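SAG family member (Sag19) (Eimeria tenella, PDB 6ZZB) is a major surface antigen of the parasite, of unknown molecular function, and is related in fold to the CAP proteins. Local coordinates at residues T40-D52 / P98-C112. Sequence-based numbering, arbitrary orientation. Where two conformers were deposited one is given.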
# COMPACT_ATOMS: atom_id res chain seq x y z
N THR A 40 5.83 16.28 25.52
CA THR A 40 4.81 15.79 24.54
C THR A 40 5.43 15.78 23.14
O THR A 40 5.87 16.82 22.67
CB THR A 40 3.56 16.68 24.53
OG1 THR A 40 3.06 16.74 25.87
CG2 THR A 40 2.48 16.18 23.59
N PRO A 41 5.39 14.65 22.39
CA PRO A 41 6.23 14.52 21.21
C PRO A 41 5.62 15.25 20.01
O PRO A 41 4.43 15.43 19.94
CB PRO A 41 6.24 13.00 20.99
CG PRO A 41 4.84 12.58 21.40
CD PRO A 41 4.45 13.52 22.52
N THR A 42 6.48 15.70 19.10
CA THR A 42 6.10 16.26 17.79
C THR A 42 6.02 15.09 16.83
O THR A 42 6.97 14.33 16.74
CB THR A 42 7.13 17.27 17.30
OG1 THR A 42 7.18 18.30 18.29
CG2 THR A 42 6.77 17.84 15.94
N PRO A 43 4.90 14.87 16.11
CA PRO A 43 4.84 13.75 15.17
C PRO A 43 5.63 14.08 13.91
O PRO A 43 5.85 15.25 13.56
CB PRO A 43 3.35 13.66 14.86
CG PRO A 43 2.90 15.09 14.90
CD PRO A 43 3.69 15.71 16.05
N PRO A 44 6.01 13.05 13.14
CA PRO A 44 6.54 13.26 11.81
C PRO A 44 5.45 13.88 10.94
O PRO A 44 4.27 13.79 11.27
CB PRO A 44 6.89 11.86 11.33
CG PRO A 44 5.91 10.98 12.06
CD PRO A 44 5.77 11.63 13.42
N GLN A 45 5.89 14.52 9.89
CA GLN A 45 5.01 15.13 8.88
C GLN A 45 5.07 14.30 7.61
O GLN A 45 6.09 13.67 7.33
CB GLN A 45 5.44 16.56 8.61
CG GLN A 45 5.16 17.50 9.77
CD GLN A 45 5.21 18.94 9.32
OE1 GLN A 45 6.14 19.36 8.65
NE2 GLN A 45 4.15 19.68 9.63
N ALA A 46 3.99 14.30 6.86
CA ALA A 46 3.91 13.55 5.59
C ALA A 46 3.61 14.52 4.45
O ALA A 46 2.89 15.47 4.66
CB ALA A 46 2.87 12.46 5.67
N ASP A 47 4.12 14.18 3.28
CA ASP A 47 3.87 14.87 1.99
C ASP A 47 3.04 13.93 1.13
O ASP A 47 3.24 12.71 1.16
CB ASP A 47 5.17 15.22 1.25
CG ASP A 47 5.76 16.55 1.67
OD1 ASP A 47 5.25 17.13 2.66
OD2 ASP A 47 6.72 16.99 1.01
N GLU A 48 2.18 14.52 0.33
CA GLU A 48 1.44 13.79 -0.71
C GLU A 48 2.43 13.34 -1.79
O GLU A 48 3.36 14.07 -2.13
CB GLU A 48 0.37 14.77 -1.21
CG GLU A 48 -0.53 14.25 -2.29
CD GLU A 48 -0.17 14.71 -3.69
OE1 GLU A 48 1.02 14.97 -3.94
OE2 GLU A 48 -1.11 14.85 -4.50
N LYS A 49 2.27 12.11 -2.27
CA LYS A 49 3.19 11.48 -3.21
C LYS A 49 2.46 10.87 -4.41
O LYS A 49 3.10 10.15 -5.19
CB LYS A 49 4.01 10.39 -2.52
CG LYS A 49 4.93 10.85 -1.41
CD LYS A 49 5.95 11.84 -1.85
CE LYS A 49 7.09 12.00 -0.84
NZ LYS A 49 8.03 13.07 -1.25
N THR A 50 1.19 11.15 -4.62
CA THR A 50 0.42 10.46 -5.67
C THR A 50 1.04 10.74 -7.03
O THR A 50 1.25 9.81 -7.81
CB THR A 50 -1.04 10.86 -5.66
OG1 THR A 50 -1.51 10.67 -4.31
CG2 THR A 50 -1.83 10.07 -6.68
N GLU A 51 1.37 11.99 -7.33
CA GLU A 51 1.97 12.28 -8.65
C GLU A 51 3.36 11.65 -8.79
O GLU A 51 3.80 11.45 -9.92
CB GLU A 51 2.07 13.79 -8.87
CG GLU A 51 0.74 14.48 -9.03
CD GLU A 51 -0.01 14.83 -7.77
OE1 GLU A 51 0.56 14.68 -6.67
OE2 GLU A 51 -1.17 15.23 -7.89
N ASP A 52 4.08 11.44 -7.70
CA ASP A 52 5.41 10.82 -7.76
C ASP A 52 5.29 9.32 -8.00
O ASP A 52 6.31 8.73 -8.44
CB ASP A 52 6.19 11.08 -6.47
CG ASP A 52 7.68 10.94 -6.69
OD1 ASP A 52 8.19 11.56 -7.65
OD2 ASP A 52 8.31 10.14 -5.97
N PRO A 98 -1.84 10.94 3.98
CA PRO A 98 -0.81 11.54 4.83
C PRO A 98 -1.01 11.21 6.31
O PRO A 98 -0.05 10.90 7.01
CB PRO A 98 -0.94 13.04 4.57
CG PRO A 98 -1.51 13.11 3.17
CD PRO A 98 -2.45 11.93 3.06
N LYS A 99 -2.25 11.29 6.78
CA LYS A 99 -2.50 11.04 8.22
C LYS A 99 -2.22 9.59 8.55
O LYS A 99 -1.74 9.29 9.66
CB LYS A 99 -3.92 11.39 8.60
CG LYS A 99 -4.24 12.86 8.43
CD LYS A 99 -5.71 13.14 8.61
CE LYS A 99 -6.04 14.61 8.55
NZ LYS A 99 -7.49 14.81 8.78
N ILE A 100 -2.51 8.66 7.66
CA ILE A 100 -2.24 7.23 7.91
C ILE A 100 -0.74 6.99 7.86
O ILE A 100 -0.23 6.24 8.72
CB ILE A 100 -3.03 6.35 6.93
CG1 ILE A 100 -4.51 6.42 7.27
CG2 ILE A 100 -2.51 4.92 6.95
CD1 ILE A 100 -5.43 5.88 6.18
N ALA A 101 -0.01 7.59 6.92
CA ALA A 101 1.46 7.40 6.90
C ALA A 101 2.05 7.81 8.25
O ALA A 101 2.91 7.09 8.80
CB ALA A 101 2.08 8.18 5.75
N VAL A 102 1.61 8.94 8.77
CA VAL A 102 2.07 9.44 10.10
C VAL A 102 1.66 8.44 11.18
O VAL A 102 2.48 8.09 12.05
CB VAL A 102 1.54 10.85 10.36
CG1 VAL A 102 1.75 11.26 11.83
CG2 VAL A 102 2.18 11.85 9.39
N THR A 103 0.42 8.00 11.18
CA THR A 103 -0.07 7.02 12.18
C THR A 103 0.83 5.79 12.18
O THR A 103 1.14 5.23 13.26
CB THR A 103 -1.53 6.64 11.93
OG1 THR A 103 -2.31 7.83 12.05
CG2 THR A 103 -2.03 5.56 12.87
N LEU A 104 1.21 5.28 11.02
CA LEU A 104 2.02 4.06 10.87
C LEU A 104 3.48 4.31 11.28
O LEU A 104 4.08 3.37 11.83
CB LEU A 104 1.95 3.58 9.42
CG LEU A 104 0.58 3.07 8.97
CD1 LEU A 104 0.60 2.77 7.49
CD2 LEU A 104 0.16 1.82 9.73
N ALA A 105 4.05 5.48 11.00
CA ALA A 105 5.48 5.75 11.31
C ALA A 105 5.68 5.91 12.81
O ALA A 105 6.73 5.43 13.31
CB ALA A 105 5.93 6.99 10.61
N GLY A 106 4.71 6.46 13.50
CA GLY A 106 4.77 6.77 14.93
C GLY A 106 4.49 8.21 15.22
O GLY A 106 4.56 9.06 14.32
N SER A 107 4.24 8.53 16.49
CA SER A 107 3.77 9.87 16.93
C SER A 107 4.94 10.74 17.39
O SER A 107 4.65 11.90 17.74
CB SER A 107 2.73 9.74 18.00
OG SER A 107 1.51 9.27 17.45
N ASN A 108 6.16 10.22 17.32
CA ASN A 108 7.37 10.98 17.71
C ASN A 108 8.36 10.95 16.56
O ASN A 108 8.98 9.90 16.33
CB ASN A 108 7.95 10.44 19.02
CG ASN A 108 9.08 11.29 19.56
OD1 ASN A 108 9.47 12.27 18.92
ND2 ASN A 108 9.60 10.90 20.71
N VAL A 109 8.51 12.13 15.95
CA VAL A 109 9.50 12.32 14.85
C VAL A 109 10.92 11.92 15.30
O VAL A 109 11.74 11.56 14.46
CB VAL A 109 9.40 13.76 14.33
CG1 VAL A 109 10.01 14.77 15.32
CG2 VAL A 109 10.04 13.94 12.97
N ASP A 110 11.20 11.94 16.61
CA ASP A 110 12.53 11.58 17.16
C ASP A 110 12.79 10.08 17.06
O ASP A 110 13.97 9.66 17.09
CB ASP A 110 12.72 12.07 18.60
CG ASP A 110 12.70 13.58 18.74
OD1 ASP A 110 12.88 14.28 17.72
OD2 ASP A 110 12.48 14.07 19.88
N THR A 111 11.76 9.23 16.94
CA THR A 111 11.94 7.77 16.95
C THR A 111 11.36 7.07 15.70
O THR A 111 11.96 6.10 15.26
CB THR A 111 11.34 7.13 18.21
OG1 THR A 111 9.92 7.25 18.17
CG2 THR A 111 11.87 7.77 19.48
N CYS A 112 10.20 7.52 15.22
CA CYS A 112 9.40 6.79 14.20
C CYS A 112 9.56 5.29 14.45
O CYS A 112 9.87 4.54 13.55
CB CYS A 112 9.77 7.18 12.78
SG CYS A 112 9.31 8.88 12.44
O HOH W 1 2.66 13.31 18.59
O HOH W 2 9.27 14.90 19.60
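Pro-44 and Val-102 stand at the middle of an apolar contact in which the proline-rich arm at the start of the modelled chain and the edge strand 46-48 run across helix 98-105 and the loop that leaves it. The segment axes of strand and helix pass 7.9 Å apart at 148°, close to antiparallel. Val-102 turns both methyls toward the arm: CG1 is anti to the backbone N (chi1 168°) and comes up to the rings of Pro-43 and Pro-44, while CG2, beside the backbone N, lies 3.4 Å from Pro-44 O and reaches Ala-46 CB at 3.8 Å. Ala-46 CB also rests on Pro-98 CB, 4.0 Å away. The Pro-44 ring wedges between Ala-105 and Val-109, its CB 4.0 Å from Cys-112 SG, and that sulfur is bonded to Cys-199.

Such a seam shows how a chain poor in backbone donors can still be tied down. Pro-41, Pro-43 and Pro-44 have no N-H; toward the loop the arm offers a carbonyl, and Val-109 N donates to Thr-42 O (2.8 Å), an almost straight bond at 179° that lies in the carbonyl plane. Gln-45 N bonds instead to Asp-198. In the α/β framework of this CAP-related antigen, strand 46-48 pairs antiparallel with strand 190-196, and the helix covers part of the same sheet through Ala-105 on Thr-196 and Val-205.

Farther out, water takes over. One molecule donates to both Pro-41 O and Ser-107 O; a second accepts from Thr-42 N and donates to Asn-108 OD1 (2.7 Å). That same OD1 receives Asp-110 N in an Asx turn, the donor standing well out of the amide plane. Pro-41 CB sits over the opposite face of the Asn-108 amide, 3.6 Å from Asn-108 CG.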